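Local coordinates for DUF1254 domain-containing protein (Vibrio parahaemolyticus, PDB 3U07), which is of unknown function but joins DUF1254 and DUF1214 family regions in one chain that is probably exported, at residues F46-A51 with Y207-K212; R218-L223 with P246-F251; T113-H118 with V157-V162; G37-E42 with I297-T302. The protein carries 2 engineered substitutions. All blocks are in the same frame, centred on the assembly; numbering follows the deposited sequence.

Interaction 1 of 4, residues F46-A51 with Y207-K212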
loop_
_atom_site.group_PDB
_atom_site.type_symbol
_atom_site.label_atom_id
_atom_site.label_comp_id
_atom_site.label_asym_id
_atom_site.label_seq_id
_atom_site.Cartn_x
_atom_site.Cartn_y
_atom_site.Cartn_z
ATOM N N PHE A 46 -7.190 9.963 -6.211
ATOM C CA PHE A 46 -7.638 9.032 -5.186
ATOM C C PHE A 46 -8.049 9.796 -3.928
ATOM O O PHE A 46 -9.064 9.491 -3.316
ATOM C CB PHE A 46 -6.532 8.037 -4.837
ATOM C CG PHE A 46 -6.945 7.019 -3.811
ATOM C CD1 PHE A 46 -7.474 5.792 -4.201
ATOM C CD2 PHE A 46 -6.835 7.301 -2.454
ATOM C CE1 PHE A 46 -7.884 4.859 -3.251
ATOM C CE2 PHE A 46 -7.242 6.377 -1.500
ATOM C CZ PHE A 46 -7.769 5.154 -1.898
ATOM N N PHE A 47 -7.250 10.782 -3.540
ATOM C CA PHE A 47 -7.558 11.585 -2.361
ATOM C C PHE A 47 -8.868 12.345 -2.579
ATOM O O PHE A 47 -9.706 12.435 -1.680
ATOM C CB PHE A 47 -6.430 12.590 -2.090
ATOM C CG PHE A 47 -6.732 13.560 -0.977
ATOM C CD1 PHE A 47 -6.691 13.154 0.357
ATOM C CD2 PHE A 47 -7.086 14.876 -1.264
ATOM C CE1 PHE A 47 -7.003 14.043 1.386
ATOM C CE2 PHE A 47 -7.402 15.772 -0.238
ATOM C CZ PHE A 47 -7.359 15.353 1.087
ATOM N N TYR A 48 -9.045 12.878 -3.784
ATOM C CA TYR A 48 -10.242 13.648 -4.107
ATOM C C TYR A 48 -11.487 12.783 -4.040
ATOM O O TYR A 48 -12.477 13.142 -3.403
ATOM C CB TYR A 48 -10.135 14.249 -5.512
ATOM C CG TYR A 48 -11.190 15.300 -5.795
ATOM C CD1 TYR A 48 -10.954 16.645 -5.509
ATOM C CD2 TYR A 48 -12.442 14.944 -6.305
ATOM C CE1 TYR A 48 -11.933 17.611 -5.720
ATOM C CE2 TYR A 48 -13.431 15.903 -6.516
ATOM C CZ TYR A 48 -13.169 17.232 -6.222
ATOM O OH TYR A 48 -14.138 18.181 -6.427
ATOM N N HIS A 49 -11.424 11.633 -4.697
ATOM C CA HIS A 49 -12.565 10.734 -4.734
ATOM C C HIS A 49 -12.903 10.088 -3.401
ATOM O O HIS A 49 -14.015 9.595 -3.218
ATOM C CB HIS A 49 -12.349 9.688 -5.829
ATOM C CG HIS A 49 -12.430 10.261 -7.211
ATOM N ND1 HIS A 49 -11.474 10.028 -8.177
ATOM C CD2 HIS A 49 -13.340 11.090 -7.778
ATOM C CE1 HIS A 49 -11.788 10.690 -9.276
ATOM N NE2 HIS A 49 -12.917 11.343 -9.061
ATOM N N THR A 50 -11.960 10.097 -2.462
ATOM C CA THR A 50 -12.234 9.526 -1.150
ATOM C C THR A 50 -12.479 10.616 -0.105
ATOM O O THR A 50 -13.624 10.907 0.241
ATOM C CB THR A 50 -11.086 8.616 -0.666
ATOM O OG1 THR A 50 -9.839 9.305 -0.786
ATOM C CG2 THR A 50 -11.037 7.337 -1.488
ATOM N N ALA A 51 -11.404 11.230 0.380
ATOM C CA ALA A 51 -11.503 12.267 1.403
ATOM C C ALA A 51 -12.260 13.542 1.033
ATOM O O ALA A 51 -13.056 14.037 1.825
ATOM C CB ALA A 51 -10.096 12.637 1.905
ATOM N N TYR A 207 -9.878 22.672 -3.636
ATOM C CA TYR A 207 -9.471 21.552 -4.479
ATOM C C TYR A 207 -9.925 21.549 -5.929
ATOM O O TYR A 207 -11.114 21.667 -6.211
ATOM C CB TYR A 207 -9.949 20.250 -3.839
ATOM C CG TYR A 207 -9.418 19.996 -2.449
ATOM C CD1 TYR A 207 -8.089 19.622 -2.249
ATOM C CD2 TYR A 207 -10.252 20.096 -1.334
ATOM C CE1 TYR A 207 -7.602 19.347 -0.974
ATOM C CE2 TYR A 207 -9.775 19.825 -0.050
ATOM C CZ TYR A 207 -8.447 19.446 0.118
ATOM O OH TYR A 207 -7.966 19.139 1.371
ATOM N N PRO A 208 -8.980 21.379 -6.869
ATOM C CA PRO A 208 -9.320 21.352 -8.295
ATOM C C PRO A 208 -10.161 20.104 -8.538
ATOM O O PRO A 208 -9.859 19.042 -7.990
ATOM C CB PRO A 208 -7.955 21.239 -8.983
ATOM C CG PRO A 208 -6.985 21.765 -7.964
ATOM C CD PRO A 208 -7.527 21.220 -6.677
ATOM N N ASP A 209 -11.209 20.227 -9.347
ATOM C CA ASP A 209 -12.065 19.085 -9.658
ATOM C C ASP A 209 -11.391 18.258 -10.746
ATOM O O ASP A 209 -11.109 18.760 -11.836
ATOM C CB ASP A 209 -13.435 19.550 -10.171
ATOM C CG ASP A 209 -14.424 18.399 -10.333
ATOM O OD1 ASP A 209 -13.984 17.244 -10.518
ATOM O OD2 ASP A 209 -15.648 18.651 -10.290
ATOM N N PRO A 210 -11.106 16.982 -10.462
ATOM C CA PRO A 210 -10.461 16.138 -11.472
ATOM C C PRO A 210 -11.244 15.956 -12.780
ATOM O O PRO A 210 -10.654 15.727 -13.834
ATOM C CB PRO A 210 -10.237 14.814 -10.729
ATOM C CG PRO A 210 -11.234 14.854 -9.600
ATOM C CD PRO A 210 -11.182 16.286 -9.168
ATOM N N LYS A 211 -12.564 16.075 -12.733
ATOM C CA LYS A 211 -13.342 15.877 -13.949
ATOM C C LYS A 211 -13.293 17.028 -14.953
ATOM O O LYS A 211 -13.579 16.833 -16.136
ATOM C CB LYS A 211 -14.800 15.564 -13.608
ATOM C CG LYS A 211 -15.708 16.768 -13.392
ATOM C CD LYS A 211 -17.088 16.503 -14.003
ATOM C CE LYS A 211 -17.349 14.999 -14.168
ATOM N NZ LYS A 211 -18.493 14.684 -15.067
ATOM N N LYS A 212 -12.915 18.217 -14.495
ATOM C CA LYS A 212 -12.867 19.380 -15.376
ATOM C C LYS A 212 -11.519 20.107 -15.464
ATOM O O LYS A 212 -11.396 21.113 -16.163
ATOM C CB LYS A 212 -13.961 20.362 -14.951
ATOM C CG LYS A 212 -13.994 20.589 -13.453
ATOM C CD LYS A 212 -15.075 21.571 -13.003
ATOM C CE LYS A 212 -16.413 20.893 -12.700
ATOM N NZ LYS A 212 -17.323 20.792 -13.879
HETATM O O HOH W 1 -13.632 20.636 -6.123
#
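Pro210 sets its CD over the face of the Tyr48 ring, and this CH-pi contact anchors the loop 207-212 to the helix 46-51. The proline CD sits over the ring centre, 3.3 Å from the Tyr48 centroid and 8° off the normal, while CG leans toward the CD2 side. Tyr48 has its CG anti to the backbone N (chi1 -167°), which directs CG toward the loop; the ring beyond it meets Pro210 CD. Tyr207 CB meets the ring at its edge, 3.8 Å from Tyr48 CE1. Pro208 O lies 3.4 Å from the same CE1 and accepts a hydrogen bond from Tyr44 OH. At the phenol end, a water in the plane of the ring joins the two segments, lying 2.5 Å from Tyr48 OH and donating to Tyr207 O at 2.7 Å. The preceding residue, Phe47, brings its ring edge to Tyr207, with CE2 3.7 Å from CE1 of Tyr207 and the planes 59° apart. The loop keeps its shape through an Asx turn, in which Lys211 N donates to Asp209 OD1 (2.9 Å) from above the carboxylate plane. This surface contact thus presses the loop onto the C-terminal part of helix 26-52; behind it Phe221 of helix 215-224 packs on Tyr207 and Pro208, and Trp88 of strand 82-90 meets Phe47 edge-to-face.

Interaction 2 of 4, residues R218-L223 with P246-F251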
loop_
_atom_site.group_PDB
_atom_site.type_symbol
_atom_site.label_atom_id
_atom_site.label_comp_id
_atom_site.label_asym_id
_atom_site.label_seq_id
_atom_site.Cartn_x
_atom_site.Cartn_y
_atom_site.Cartn_z
ATOM N N ARG A 218 -3.655 19.923 -11.634
ATOM C CA ARG A 218 -3.745 19.061 -10.462
ATOM C C ARG A 218 -2.347 18.805 -9.888
ATOM O O ARG A 218 -2.123 18.966 -8.689
ATOM C CB ARG A 218 -4.422 17.729 -10.813
ATOM C CG ARG A 218 -5.918 17.853 -11.142
ATOM C CD ARG A 218 -6.575 16.480 -11.296
ATOM N NE ARG A 218 -5.964 15.685 -12.361
ATOM C CZ ARG A 218 -6.392 15.646 -13.620
ATOM N NH1 ARG A 218 -7.451 16.353 -13.995
ATOM N NH2 ARG A 218 -5.748 14.907 -14.510
ATOM N N VAL A 219 -1.406 18.416 -10.745
ATOM C CA VAL A 219 -0.047 18.155 -10.293
ATOM C C VAL A 219 0.608 19.416 -9.707
ATOM O O VAL A 219 1.234 19.352 -8.652
ATOM C CB VAL A 219 0.830 17.603 -11.442
ATOM C CG1 VAL A 219 2.301 17.544 -11.005
ATOM C CG2 VAL A 219 0.349 16.201 -11.832
ATOM N N ASN A 220 0.478 20.555 -10.388
ATOM C CA ASN A 220 1.069 21.800 -9.883
ATOM C C ASN A 220 0.436 22.191 -8.548
ATOM O O ASN A 220 1.102 22.754 -7.677
ATOM C CB ASN A 220 0.898 22.937 -10.897
ATOM C CG ASN A 220 1.738 22.736 -12.144
ATOM O OD1 ASN A 220 2.541 21.806 -12.225
ATOM N ND2 ASN A 220 1.562 23.612 -13.124
ATOM N N PHE A 221 -0.848 21.887 -8.390
ATOM C CA PHE A 221 -1.557 22.182 -7.149
ATOM C C PHE A 221 -0.958 21.369 -5.992
ATOM O O PHE A 221 -0.662 21.906 -4.922
ATOM C CB PHE A 221 -3.040 21.829 -7.295
ATOM C CG PHE A 221 -3.811 21.913 -6.011
ATOM C CD1 PHE A 221 -4.233 23.144 -5.515
ATOM C CD2 PHE A 221 -4.099 20.761 -5.285
ATOM C CE1 PHE A 221 -4.938 23.224 -4.310
ATOM C CE2 PHE A 221 -4.800 20.826 -4.083
ATOM C CZ PHE A 221 -5.222 22.062 -3.594
ATOM N N VAL A 222 -0.793 20.067 -6.208
ATOM C CA VAL A 222 -0.226 19.205 -5.176
ATOM C C VAL A 222 1.224 19.581 -4.886
ATOM O O VAL A 222 1.651 19.600 -3.732
ATOM C CB VAL A 222 -0.282 17.724 -5.598
ATOM C CG1 VAL A 222 0.492 16.870 -4.605
ATOM C CG2 VAL A 222 -1.732 17.270 -5.670
ATOM N N LEU A 223 1.973 19.874 -5.943
ATOM C CA LEU A 223 3.380 20.248 -5.829
ATOM C C LEU A 223 3.534 21.476 -4.932
ATOM O O LEU A 223 4.499 21.602 -4.191
ATOM C CB LEU A 223 3.937 20.571 -7.221
ATOM C CG LEU A 223 5.026 19.743 -7.925
ATOM C CD1 LEU A 223 5.243 18.391 -7.299
ATOM C CD2 LEU A 223 4.627 19.611 -9.380
ATOM N N PRO A 246 5.529 23.877 -9.356
ATOM C CA PRO A 246 4.775 24.114 -8.112
ATOM C C PRO A 246 4.027 25.429 -8.004
ATOM O O PRO A 246 4.653 26.475 -7.887
ATOM C CB PRO A 246 5.839 24.046 -7.029
ATOM C CG PRO A 246 6.932 23.260 -7.636
ATOM C CD PRO A 246 6.967 23.727 -9.068
ATOM N N CYS A 247 2.701 25.359 -7.913
ATOM C CA CYS A 247 1.834 26.535 -7.783
ATOM C C CYS A 247 1.517 27.224 -9.116
ATOM O O CYS A 247 0.780 28.207 -9.135
ATOM C CB CYS A 247 2.441 27.592 -6.843
ATOM S SG CYS A 247 3.203 26.938 -5.332
ATOM N N LYS A 248 2.074 26.740 -10.227
ATOM C CA LYS A 248 1.822 27.366 -11.530
ATOM C C LYS A 248 0.393 27.114 -12.028
ATOM O O LYS A 248 -0.065 25.968 -12.107
ATOM C CB LYS A 248 2.830 26.863 -12.572
ATOM C CG LYS A 248 2.621 27.428 -13.983
ATOM C CD LYS A 248 3.602 26.820 -14.978
ATOM C CE LYS A 248 3.433 27.392 -16.383
ATOM N NZ LYS A 248 3.765 28.851 -16.474
ATOM N N THR A 249 -0.306 28.197 -12.363
ATOM C CA THR A 249 -1.683 28.113 -12.855
ATOM C C THR A 249 -1.855 28.780 -14.221
ATOM O O THR A 249 -2.908 28.663 -14.831
ATOM C CB THR A 249 -2.671 28.798 -11.890
ATOM O OG1 THR A 249 -2.296 30.173 -11.745
ATOM C CG2 THR A 249 -2.662 28.124 -10.519
ATOM N N ASP A 250 -0.829 29.483 -14.691
ATOM C CA ASP A 250 -0.889 30.165 -15.986
ATOM C C ASP A 250 -0.156 29.357 -17.055
ATOM O O ASP A 250 1.025 29.053 -16.902
ATOM C CB ASP A 250 -0.268 31.565 -15.875
ATOM C CG ASP A 250 1.177 31.535 -15.378
ATOM O OD1 ASP A 250 2.061 32.079 -16.077
ATOM O OD2 ASP A 250 1.431 30.974 -14.289
ATOM N N PHE A 251 -0.848 29.032 -18.144
ATOM C CA PHE A 251 -0.247 28.234 -19.212
ATOM C C PHE A 251 -0.411 28.827 -20.604
ATOM O O PHE A 251 -1.362 29.561 -20.869
ATOM C CB PHE A 251 -0.865 26.835 -19.223
ATOM C CG PHE A 251 -0.831 26.141 -17.891
ATOM C CD1 PHE A 251 0.296 25.436 -17.489
ATOM C CD2 PHE A 251 -1.921 26.209 -17.032
ATOM C CE1 PHE A 251 0.335 24.808 -16.245
ATOM C CE2 PHE A 251 -1.891 25.588 -15.792
ATOM C CZ PHE A 251 -0.762 24.886 -15.398
#
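Asn220, on the helix 218-223, reaches across to the loop 246-251, and the arrangement is a helix flank tied to an irregular, disulfide-tethered loop. Cys247 of this loop is bonded to Cys224, one residue beyond the helical segment, so the covalent link lies beside the polar contacts. Asn220 engages the loop with both its backbone and its side chain. Its carbonyl oxygen accepts from Cys247 N at 3.1 Å, a nearly straight bond (168°) whose donor stands above the carbonyl plane. With CG anti to its own carbonyl carbon (chi1 -69°), the amide leaves the helix toward the loop, where ND2 donates to Lys248 O at 3.0 Å in the amide plane. The amide is gripped further by Gly243 O, which takes ND2, and by the N-H of Glu245, which meets OD1, so this buried group is held at both ends. Pro246 and Leu223 supply the apolar part. Leu223 CB lies 3.7 Å from CA of Pro246, and beyond it the pyrrolidine CB and CG rest about 4.0 Å from the leucine CB. At the same amide nitrogen, Phe251 meets Asn220 tip to tip, its CZ 3.5 Å from ND2 at the edge of the ring, with the amide and ring planes 24° apart.

Interaction 3 of 4, residues T113-H118 with V157-V162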
loop_
_atom_site.group_PDB
_atom_site.type_symbol
_atom_site.label_atom_id
_atom_site.label_comp_id
_atom_site.label_asym_id
_atom_site.label_seq_id
_atom_site.Cartn_x
_atom_site.Cartn_y
_atom_site.Cartn_z
ATOM N N THR A 113 2.825 5.061 6.200
ATOM C CA THR A 113 2.438 6.353 5.650
ATOM C C THR A 113 3.127 6.591 4.322
ATOM O O THR A 113 4.261 6.164 4.117
ATOM C CB THR A 113 2.797 7.531 6.607
ATOM O OG1 THR A 113 4.195 7.488 6.921
ATOM C CG2 THR A 113 1.985 7.450 7.902
HETATM N N MSE A 114 2.428 7.274 3.420
HETATM C CA MSE A 114 2.969 7.579 2.100
HETATM C C MSE A 114 2.613 9.008 1.736
HETATM O O MSE A 114 1.567 9.514 2.149
HETATM C CB MSE A 114 2.391 6.617 1.054
HETATM C CG MSE A 114 2.811 5.166 1.277
HETATM SE SE MSE A 114 2.112 3.956 -0.074
HETATM C CE MSE A 114 0.329 3.857 0.653
ATOM N N ASP A 115 3.480 9.666 0.978
ATOM C CA ASP A 115 3.201 11.034 0.588
ATOM C C ASP A 115 2.483 11.082 -0.753
ATOM O O ASP A 115 2.274 10.043 -1.400
ATOM C CB ASP A 115 4.483 11.880 0.553
ATOM C CG ASP A 115 5.514 11.385 -0.451
ATOM O OD1 ASP A 115 5.134 10.886 -1.534
ATOM O OD2 ASP A 115 6.724 11.524 -0.158
HETATM N N MSE A 116 2.104 12.293 -1.157
HETATM C CA MSE A 116 1.376 12.511 -2.402
HETATM C C MSE A 116 2.177 12.265 -3.681
HETATM O O MSE A 116 1.670 12.469 -4.782
HETATM C CB MSE A 116 0.796 13.928 -2.403
HETATM C CG MSE A 116 -0.213 14.152 -1.284
HETATM SE SE MSE A 116 -1.757 12.975 -1.446
HETATM C CE MSE A 116 -2.585 13.939 -2.893
ATOM N N GLY A 117 3.428 11.845 -3.541
ATOM C CA GLY A 117 4.226 11.558 -4.720
ATOM C C GLY A 117 4.316 10.048 -4.864
ATOM O O GLY A 117 5.040 9.519 -5.712
ATOM N N HIS A 118 3.556 9.374 -4.002
ATOM C CA HIS A 118 3.457 7.916 -3.899
ATOM C C HIS A 118 4.720 7.234 -3.375
ATOM O O HIS A 118 5.084 6.144 -3.817
ATOM C CB HIS A 118 3.021 7.284 -5.231
ATOM C CG HIS A 118 2.377 5.936 -5.069
ATOM N ND1 HIS A 118 3.031 4.756 -5.352
ATOM C CD2 HIS A 118 1.147 5.586 -4.621
ATOM C CE1 HIS A 118 2.230 3.737 -5.084
ATOM N NE2 HIS A 118 1.083 4.214 -4.638
ATOM N N VAL A 157 8.064 14.908 6.116
ATOM C CA VAL A 157 7.312 14.576 4.906
ATOM C C VAL A 157 7.374 15.687 3.862
ATOM O O VAL A 157 7.395 16.877 4.192
ATOM C CB VAL A 157 5.826 14.232 5.244
ATOM C CG1 VAL A 157 5.777 13.107 6.282
ATOM C CG2 VAL A 157 5.090 15.462 5.770
ATOM N N ASP A 158 7.408 15.287 2.595
ATOM C CA ASP A 158 7.510 16.242 1.502
ATOM C C ASP A 158 6.197 16.756 0.939
ATOM O O ASP A 158 6.195 17.691 0.139
ATOM C CB ASP A 158 8.388 15.658 0.397
ATOM C CG ASP A 158 9.842 15.538 0.826
ATOM O OD1 ASP A 158 10.387 14.423 0.774
ATOM O OD2 ASP A 158 10.442 16.561 1.217
ATOM N N SER A 159 5.088 16.133 1.332
ATOM C CA SER A 159 3.768 16.605 0.922
ATOM C C SER A 159 3.057 16.883 2.249
ATOM O O SER A 159 3.236 16.137 3.213
ATOM C CB SER A 159 2.999 15.552 0.106
ATOM O OG SER A 159 2.628 14.428 0.889
ATOM N N ASN A 160 2.280 17.959 2.325
ATOM C CA ASN A 160 1.598 18.271 3.578
ATOM C C ASN A 160 0.504 17.268 3.890
ATOM O O ASN A 160 0.148 17.071 5.048
ATOM C CB ASN A 160 1.034 19.690 3.554
ATOM C CG ASN A 160 2.124 20.742 3.543
ATOM O OD1 ASN A 160 3.180 20.555 4.148
ATOM N ND2 ASN A 160 1.870 21.861 2.867
ATOM N N LEU A 161 -0.024 16.631 2.849
ATOM C CA LEU A 161 -1.052 15.614 3.023
ATOM C C LEU A 161 -0.349 14.264 2.906
ATOM O O LEU A 161 0.411 14.032 1.961
ATOM C CB LEU A 161 -2.117 15.728 1.926
ATOM C CG LEU A 161 -2.951 17.010 1.862
ATOM C CD1 LEU A 161 -3.773 17.014 0.577
ATOM C CD2 LEU A 161 -3.861 17.101 3.083
ATOM N N VAL A 162 -0.573 13.379 3.869
ATOM C CA VAL A 162 0.054 12.067 3.806
ATOM C C VAL A 162 -0.978 10.996 4.138
ATOM O O VAL A 162 -1.750 11.130 5.094
ATOM C CB VAL A 162 1.277 11.955 4.775
ATOM C CG1 VAL A 162 1.968 13.304 4.915
ATOM C CG2 VAL A 162 0.848 11.439 6.111
HETATM O O HOH W 2 7.461 12.483 2.068
#
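Ser159 OG lies between its backbone N and carbonyl carbon (chi1 68°), a rotation that carries the hydroxyl to the turn after strand 109-115, where Met116 N donates to it at 3.0 Å and nearly straight (168°). Asp115 makes the matching rotation, its CG likewise between N and C, so that the carboxylate folds back over its own turn and CB is left 3.2 Å from Ser159 OG. OD1 then accepts from Gly117 N at 2.8 Å, met from above the carboxylate plane, which makes an Asx turn inside the type I turn from Asp115 to His118; Tyr119 N also binds OD1. OD2 points instead toward the second segment, where a water donates to it and accepts from Asp158 N (2.9 Å). Met116, modelled as selenomethionine, holds its CG anti to its carbonyl carbon (chi1 -63°), where it rests 3.3 Å from Leu161 O and 4.1 Å from CB of Leu161. The same Leu161 O is placed very close to Ser159 OG, at a length too short to rely on. One residue before Asp115, Met114 O approaches CA of Val162 at 3.4 Å, where strands 109-115 and 161-169 run antiparallel as neighbours. The contact is buried, yet both carboxylate oxygens of Asp115 have partners. Arg287 forms a salt bridge with Asp115 OD2 and a long, weak ion pair with Asp158, which would be expected to ease the closeness of the two acidic groups and to keep Asp115 ionised.

Interaction 4 of 4, residues G37-E42 with I297-T302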
loop_
_atom_site.group_PDB
_atom_site.type_symbol
_atom_site.label_atom_id
_atom_site.label_comp_id
_atom_site.label_asym_id
_atom_site.label_seq_id
_atom_site.Cartn_x
_atom_site.Cartn_y
_atom_site.Cartn_z
ATOM N N GLY A 37 4.537 13.135 -13.591
ATOM C CA GLY A 37 3.365 13.639 -12.889
ATOM C C GLY A 37 2.297 12.615 -12.564
ATOM O O GLY A 37 1.511 12.801 -11.626
ATOM N N TYR A 38 2.282 11.525 -13.325
ATOM C CA TYR A 38 1.298 10.456 -13.146
ATOM C C TYR A 38 1.085 10.007 -11.703
ATOM O O TYR A 38 -0.048 9.971 -11.217
ATOM C CB TYR A 38 1.695 9.237 -13.987
ATOM C CG TYR A 38 0.786 8.041 -13.809
ATOM C CD1 TYR A 38 -0.416 7.936 -14.511
ATOM C CD2 TYR A 38 1.128 7.014 -12.930
ATOM C CE1 TYR A 38 -1.257 6.830 -14.343
ATOM C CE2 TYR A 38 0.297 5.907 -12.754
ATOM C CZ TYR A 38 -0.892 5.822 -13.462
ATOM O OH TYR A 38 -1.707 4.726 -13.285
ATOM N N SER A 39 2.167 9.652 -11.020
ATOM C CA SER A 39 2.048 9.184 -9.639
ATOM C C SER A 39 1.384 10.224 -8.737
ATOM O O SER A 39 0.541 9.891 -7.909
ATOM C CB SER A 39 3.426 8.804 -9.085
ATOM O OG SER A 39 3.988 7.733 -9.826
ATOM N N ILE A 40 1.761 11.484 -8.903
ATOM C CA ILE A 40 1.175 12.557 -8.105
ATOM C C ILE A 40 -0.288 12.759 -8.504
ATOM O O ILE A 40 -1.165 12.876 -7.653
ATOM C CB ILE A 40 1.936 13.879 -8.315
ATOM C CG1 ILE A 40 3.366 13.739 -7.780
ATOM C CG2 ILE A 40 1.214 15.016 -7.592
ATOM C CD1 ILE A 40 4.329 14.792 -8.289
ATOM N N ASP A 41 -0.552 12.777 -9.805
ATOM C CA ASP A 41 -1.913 12.982 -10.277
ATOM C C ASP A 41 -2.864 11.903 -9.776
ATOM O O ASP A 41 -3.946 12.209 -9.275
ATOM C CB ASP A 41 -1.944 13.042 -11.811
ATOM C CG ASP A 41 -3.252 13.612 -12.341
ATOM O OD1 ASP A 41 -3.743 14.590 -11.743
ATOM O OD2 ASP A 41 -3.786 13.100 -13.349
ATOM N N GLU A 42 -2.460 10.642 -9.891
ATOM C CA GLU A 42 -3.325 9.554 -9.450
ATOM C C GLU A 42 -3.519 9.555 -7.934
ATOM O O GLU A 42 -4.590 9.206 -7.442
ATOM C CB GLU A 42 -2.773 8.210 -9.935
ATOM C CG GLU A 42 -2.735 8.068 -11.465
ATOM C CD GLU A 42 -4.113 8.205 -12.109
ATOM O OE1 GLU A 42 -5.052 7.519 -11.658
ATOM O OE2 GLU A 42 -4.258 8.994 -13.070
ATOM N N ILE A 297 9.033 3.287 -14.553
ATOM C CA ILE A 297 9.000 2.114 -13.686
ATOM C C ILE A 297 8.381 2.498 -12.331
ATOM O O ILE A 297 7.552 1.763 -11.792
ATOM C CB ILE A 297 10.418 1.519 -13.491
ATOM C CG1 ILE A 297 10.999 1.138 -14.859
ATOM C CG2 ILE A 297 10.348 0.279 -12.589
ATOM C CD1 ILE A 297 12.419 0.630 -14.817
ATOM N N PHE A 298 8.766 3.650 -11.784
ATOM C CA PHE A 298 8.205 4.098 -10.509
ATOM C C PHE A 298 6.687 4.226 -10.663
ATOM O O PHE A 298 5.915 3.830 -9.782
ATOM C CB PHE A 298 8.786 5.462 -10.116
ATOM C CG PHE A 298 8.225 6.013 -8.831
ATOM C CD1 PHE A 298 8.675 5.542 -7.600
ATOM C CD2 PHE A 298 7.232 6.994 -8.851
ATOM C CE1 PHE A 298 8.145 6.038 -6.409
ATOM C CE2 PHE A 298 6.694 7.497 -7.661
ATOM C CZ PHE A 298 7.154 7.015 -6.438
ATOM N N ALA A 299 6.272 4.779 -11.798
ATOM C CA ALA A 299 4.857 4.971 -12.104
ATOM C C ALA A 299 4.072 3.657 -12.124
ATOM O O ALA A 299 2.884 3.637 -11.790
ATOM C CB ALA A 299 4.710 5.685 -13.452
ATOM N N GLU A 300 4.716 2.560 -12.523
ATOM C CA GLU A 300 4.009 1.279 -12.557
ATOM C C GLU A 300 3.622 0.854 -11.140
ATOM O O GLU A 300 2.729 0.022 -10.948
ATOM C CB GLU A 300 4.870 0.190 -13.220
ATOM C CG GLU A 300 5.119 0.370 -14.732
ATOM C CD GLU A 300 3.848 0.276 -15.584
ATOM O OE1 GLU A 300 2.812 -0.215 -15.088
ATOM O OE2 GLU A 300 3.895 0.685 -16.764
ATOM N N GLY A 301 4.295 1.425 -10.145
ATOM C CA GLY A 301 3.975 1.098 -8.766
ATOM C C GLY A 301 2.544 1.506 -8.485
ATOM O O GLY A 301 1.798 0.791 -7.815
ATOM N N THR A 302 2.158 2.667 -9.009
ATOM C CA THR A 302 0.806 3.184 -8.835
ATOM C C THR A 302 -0.163 2.451 -9.773
ATOM O O THR A 302 -1.291 2.117 -9.396
ATOM C CB THR A 302 0.746 4.705 -9.156
ATOM O OG1 THR A 302 1.339 5.451 -8.085
ATOM C CG2 THR A 302 -0.695 5.157 -9.350
HETATM O O HOH W 3 -0.206 7.338 -6.988
HETATM O O HOH W 4 4.039 5.302 -8.479
#
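Phe298 and Ser39 meet where two helices pack side by side: the segments 37-42 and 297-302 run in nearly the same direction, 19° apart, with their axes 8.9 Å from each other at closest approach. Phe298 comes first along the second segment. Its CG is anti to the backbone N (chi1 178°), and the ring beyond it passes beside Ser39, whose OG stands 3.5 Å from CD2 of Phe298. The ring also takes a cation-pi contact from Arg295 and meets the ring of Tyr119. Ala299 follows at the point where the two backbones come nearest, opposite Ser39. Its small CB packs 3.9 Å from Tyr38 CD2, while its carbonyl oxygen lies near CE2 of the same ring, which Met267 and Leu270 of helix 253-273 also touch. One turn further on, Thr302 faces helix 26-52 with both branches of its side chain. CG2, anti to the backbone N, touches Tyr38 CE2 at 3.6 Å and Glu42 CB at 3.7 Å; Glu42 CG, anti to its own carbonyl carbon, lies above the tyrosine ring toward the rim, and OE2 of the same residue forms a salt bridge with Lys45. The other branch, OG1, meets two waters that bridge the helices. One water donates to Ser39 O at 2.8 Å and lies 2.7 Å from Thr302 OG1; a second contacts that same OG1 and Ser39 OG, and donates to Phe298 O at 2.7 Å.

In the fold
Interaction 4 spans the longest loop, from helix 26-52 to helix 295-305, and the other three are nested inside it. Interaction 1, on the same helix 26-52, in turn encloses interaction 3, while interaction 2 opens after interaction 1 has closed. The centres lie about 13 to 17 Å apart. Interactions 2 and 4 are joined by the salt bridge from Arg218 NE to Asp41 OD1, and interactions 1 and 3 meet where Phe47 packs on Leu161. Met116 of interaction 3 also touches Val222 and Ile40. Helix 26-52 thus lies among helices 215-224 and 295-305 and the antiparallel sheet holding strands 109-115 and 161-169, packing distant parts of the chain together.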